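Local structure of glutamate--LysW ligase ArgX (Sulfolobus tokodaii, 3VPB) at residues V3-D8 / V49-P54. The protein probably catalyses the ATP-dependent joining of the amino group of glutamate to the gamma-carboxyl group of the C-terminal glutamate of the carrier protein LysW. Residues are numbered along the deposited sequence; the frame is centred on the assembly and turned at random.
Sequences VVLIVD and VAIIRP
Val-3 to Val-7 and Val-49 to Ile-52 pair as the two inner strands of the four-stranded parallel sheet in the Rossmann-like preATP-grasp domain. Val-4 N donates to Val-49 O and Ile-51 N to Val-4 O. Ile-6 N then donates to Ile-51 O, nearly straight at 176°. Arg-53 N to Ile-6 O is more bent, at 138°. Just past this last bond a water accepts the N-H of Asp-8 and lies 2.7 Å from Arg-53 O, linking the two chains.

On one face, Val-3 CG1 meets Ile-51 CD1 at 4.0 Å. Leu-5 CD1 touches Ile-51 CG2 at 3.9 Å. The same methyl, turned toward 49-54 by a chi2 of 60°, also meets Arg-53 CG (3.7 Å). Helix 12-23 covers this face through Ile-17. On the other face, Val-4 CG1 packs on Ala-50 CB at 3.6 Å. Ile-6 runs alongside Ile-52, its CG1 against Ile-52 CD1 (3.9 Å). Ile-6 CG2 reaches Pro-54 CG at 3.8 Å. Helix 57-69 packs here.

At the C-terminal end, the Asp-8 side chain crosses Pro-54 at about a right angle, with OD2 3.4 Å from Pro-54 CA. Its carboxylate accepts the backbone N-H groups of Val-55 and Ser-56 and forms a salt bridge with Arg-59. An alanine in place of Asp-8 would probably leave those two N-H groups and Arg-59 without their carboxylate partner and the start of helix 57-69 less firmly held.

The Arg-53 chain bends away, NE in a salt bridge with Glu-14 and NH2 hydrogen-bonded to Pro-255 O, next to the pocket residues Glu-256 and Phe-257. The side chains of the contact are therefore apolar along the strands, with buried charges at the C-terminal end that find partners outside the two segments.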
ATOM      1  N   VAL B   3      36.137   1.695 -11.940  1.00 20.13           N
ATOM      2  CA  VAL B   3      35.081   1.039 -11.197  1.00 17.83           C
ATOM      3  C   VAL B   3      34.036   2.079 -10.844  1.00 17.38           C
ATOM      4  O   VAL B   3      34.361   3.220 -10.559  1.00 16.72           O
ATOM      5  CB  VAL B   3      35.644   0.430  -9.873  1.00 17.90           C
ATOM      6  CG1 VAL B   3      34.515  -0.116  -8.974  1.00 18.72           C
ATOM      7  CG2 VAL B   3      36.671  -0.663 -10.189  1.00 17.42           C
ATOM      8  N   VAL B   4      32.767   1.685 -10.891  1.00 16.95           N
ATOM      9  CA  VAL B   4      31.723   2.533 -10.317  1.00 16.15           C
ATOM     10  C   VAL B   4      31.081   1.825  -9.147  1.00 16.45           C
ATOM     11  O   VAL B   4      30.757   0.650  -9.232  1.00 16.79           O
ATOM     12  CB  VAL B   4      30.679   3.036 -11.381  1.00 16.94           C
ATOM     13  CG1 VAL B   4      29.914   1.904 -12.011  1.00 15.93           C
ATOM     14  CG2 VAL B   4      29.703   4.069 -10.734  1.00 15.98           C
ATOM     15  N   LEU B   5      30.903   2.550  -8.045  1.00 16.06           N
ATOM     16  CA  LEU B   5      30.268   2.015  -6.857  1.00 15.23           C
ATOM     17  C   LEU B   5      28.866   2.619  -6.823  1.00 15.18           C
ATOM     18  O   LEU B   5      28.736   3.818  -6.775  1.00 15.42           O
ATOM     19  CB  LEU B   5      31.084   2.410  -5.606  1.00 15.85           C
ATOM     20  CG  LEU B   5      30.592   2.051  -4.184  1.00 15.82           C
ATOM     21  CD1 LEU B   5      30.466   0.520  -4.029  1.00 17.39           C
ATOM     22  CD2 LEU B   5      31.571   2.607  -3.113  1.00 15.00           C
ATOM     23  N   ILE B   6      27.846   1.765  -6.928  1.00 14.51           N
ATOM     24  CA  ILE B   6      26.473   2.190  -7.098  1.00 14.18           C
ATOM     25  C   ILE B   6      25.809   2.085  -5.730  1.00 14.00           C
ATOM     26  O   ILE B   6      25.790   1.016  -5.125  1.00 13.02           O
ATOM     27  CB  ILE B   6      25.735   1.244  -8.104  1.00 14.95           C
ATOM     28  CG1 ILE B   6      26.347   1.336  -9.508  1.00 17.57           C
ATOM     29  CG2 ILE B   6      24.212   1.513  -8.110  1.00 15.12           C
ATOM     30  CD1 ILE B   6      26.179   2.738 -10.170  1.00 14.85           C
ATOM     31  N   VAL B   7      25.254   3.191  -5.234  1.00 13.73           N
ATOM     32  CA  VAL B   7      24.763   3.212  -3.852  1.00 14.93           C
ATOM     33  C   VAL B   7      23.416   3.947  -3.785  1.00 15.24           C
ATOM     34  O   VAL B   7      23.052   4.654  -4.728  1.00 14.45           O
ATOM     35  CB  VAL B   7      25.780   3.938  -2.917  1.00 15.02           C
ATOM     36  CG1 VAL B   7      27.185   3.286  -3.028  1.00 14.15           C
ATOM     37  CG2 VAL B   7      25.854   5.456  -3.217  1.00 14.98           C
ATOM     38  N   ASP B   8      22.665   3.742  -2.705  1.00 16.97           N
ATOM     39  CA  ASP B   8      21.560   4.657  -2.396  1.00 18.67           C
ATOM     40  C   ASP B   8      21.715   5.224  -0.991  1.00 20.23           C
ATOM     41  O   ASP B   8      21.755   6.447  -0.788  1.00 22.01           O
ATOM     42  CB  ASP B   8      20.153   4.061  -2.679  1.00 17.99           C
ATOM     43  CG  ASP B   8      19.894   2.712  -2.003  1.00 19.14           C
ATOM     44  OD1 ASP B   8      18.843   2.076  -2.334  1.00 18.25           O
ATOM     45  OD2 ASP B   8      20.684   2.271  -1.145  1.00 18.75           O
ATOM     46  N   VAL B  49      33.838  -2.120 -14.355  1.00 18.50           N
ATOM     47  CA  VAL B  49      33.174  -2.945 -13.351  1.00 16.42           C
ATOM     48  C   VAL B  49      32.290  -2.037 -12.503  1.00 15.49           C
ATOM     49  O   VAL B  49      32.684  -0.929 -12.189  1.00 14.90           O
ATOM     50  CB  VAL B  49      34.193  -3.644 -12.404  1.00 17.25           C
ATOM     51  CG1 VAL B  49      33.468  -4.374 -11.270  1.00 16.50           C
ATOM     52  CG2 VAL B  49      35.072  -4.624 -13.176  1.00 17.78           C
ATOM     53  N   ALA B  50      31.114  -2.543 -12.150  1.00 14.60           N
ATOM     54  CA  ALA B  50      30.193  -1.838 -11.222  1.00 14.69           C
ATOM     55  C   ALA B  50      29.970  -2.696  -9.977  1.00 15.28           C
ATOM     56  O   ALA B  50      29.707  -3.891 -10.086  1.00 16.41           O
ATOM     57  CB  ALA B  50      28.867  -1.556 -11.920  1.00 14.76           C
ATOM     58  N   ILE B  51      30.093  -2.094  -8.790  1.00 15.02           N
ATOM     59  CA  ILE B  51      29.880  -2.848  -7.540  1.00 14.56           C
ATOM     60  C   ILE B  51      28.511  -2.384  -7.090  1.00 14.37           C
ATOM     61  O   ILE B  51      28.315  -1.199  -6.875  1.00 14.25           O
ATOM     62  CB  ILE B  51      30.936  -2.509  -6.489  1.00 14.90           C
ATOM     63  CG1 ILE B  51      32.338  -2.838  -7.013  1.00 16.36           C
ATOM     64  CG2 ILE B  51      30.647  -3.228  -5.120  1.00 16.22           C
ATOM     65  CD1 ILE B  51      33.444  -2.472  -5.987  1.00 18.30           C
ATOM     66  N   ILE B  52      27.557  -3.311  -7.048  1.00 14.36           N
ATOM     67  CA  ILE B  52      26.150  -2.924  -6.922  1.00 14.04           C
ATOM     68  C   ILE B  52      25.799  -3.010  -5.445  1.00 13.78           C
ATOM     69  O   ILE B  52      25.654  -4.096  -4.904  1.00 13.60           O
ATOM     70  CB  ILE B  52      25.210  -3.880  -7.756  1.00 13.92           C
ATOM     71  CG1 ILE B  52      25.566  -3.880  -9.270  1.00 14.12           C
ATOM     72  CG2 ILE B  52      23.736  -3.495  -7.508  1.00 13.02           C
ATOM     73  CD1 ILE B  52      25.506  -2.466  -9.959  1.00 15.11           C
ATOM     74  N   ARG B  53      25.586  -1.849  -4.830  1.00 13.87           N
ATOM     75  CA  ARG B  53      25.414  -1.744  -3.377  1.00 13.36           C
ATOM     76  C   ARG B  53      24.110  -1.083  -2.837  1.00 14.20           C
ATOM     77  O   ARG B  53      24.023  -0.852  -1.635  1.00 14.20           O
ATOM     78  CB  ARG B  53      26.656  -1.057  -2.771  1.00 13.73           C
ATOM     79  CG  ARG B  53      27.951  -1.900  -2.892  1.00 15.38           C
ATOM     80  CD  ARG B  53      27.800  -3.264  -2.235  1.00 15.34           C
ATOM     81  NE  ARG B  53      27.487  -3.119  -0.808  1.00 17.73           N
ATOM     82  CZ  ARG B  53      27.420  -4.143   0.038  1.00 17.52           C
ATOM     83  NH1 ARG B  53      27.147  -3.933   1.323  1.00 16.54           N
ATOM     84  NH2 ARG B  53      27.652  -5.370  -0.406  1.00 18.05           N
ATOM     85  N   PRO B  54      23.093  -0.788  -3.691  1.00 14.60           N
ATOM     86  CA  PRO B  54      21.896  -0.210  -3.080  1.00 15.24           C
ATOM     87  C   PRO B  54      21.247  -1.134  -2.044  1.00 15.65           C
ATOM     88  O   PRO B  54      21.249  -2.366  -2.210  1.00 16.72           O
ATOM     89  CB  PRO B  54      20.937  -0.034  -4.287  1.00 15.29           C
ATOM     90  CG  PRO B  54      21.854   0.095  -5.450  1.00 15.73           C
ATOM     91  CD  PRO B  54      22.909  -0.935  -5.140  1.00 14.31           C
TER
HETATM   92  O   HOH W   1      23.945   1.770  -0.895  1.00 18.02           O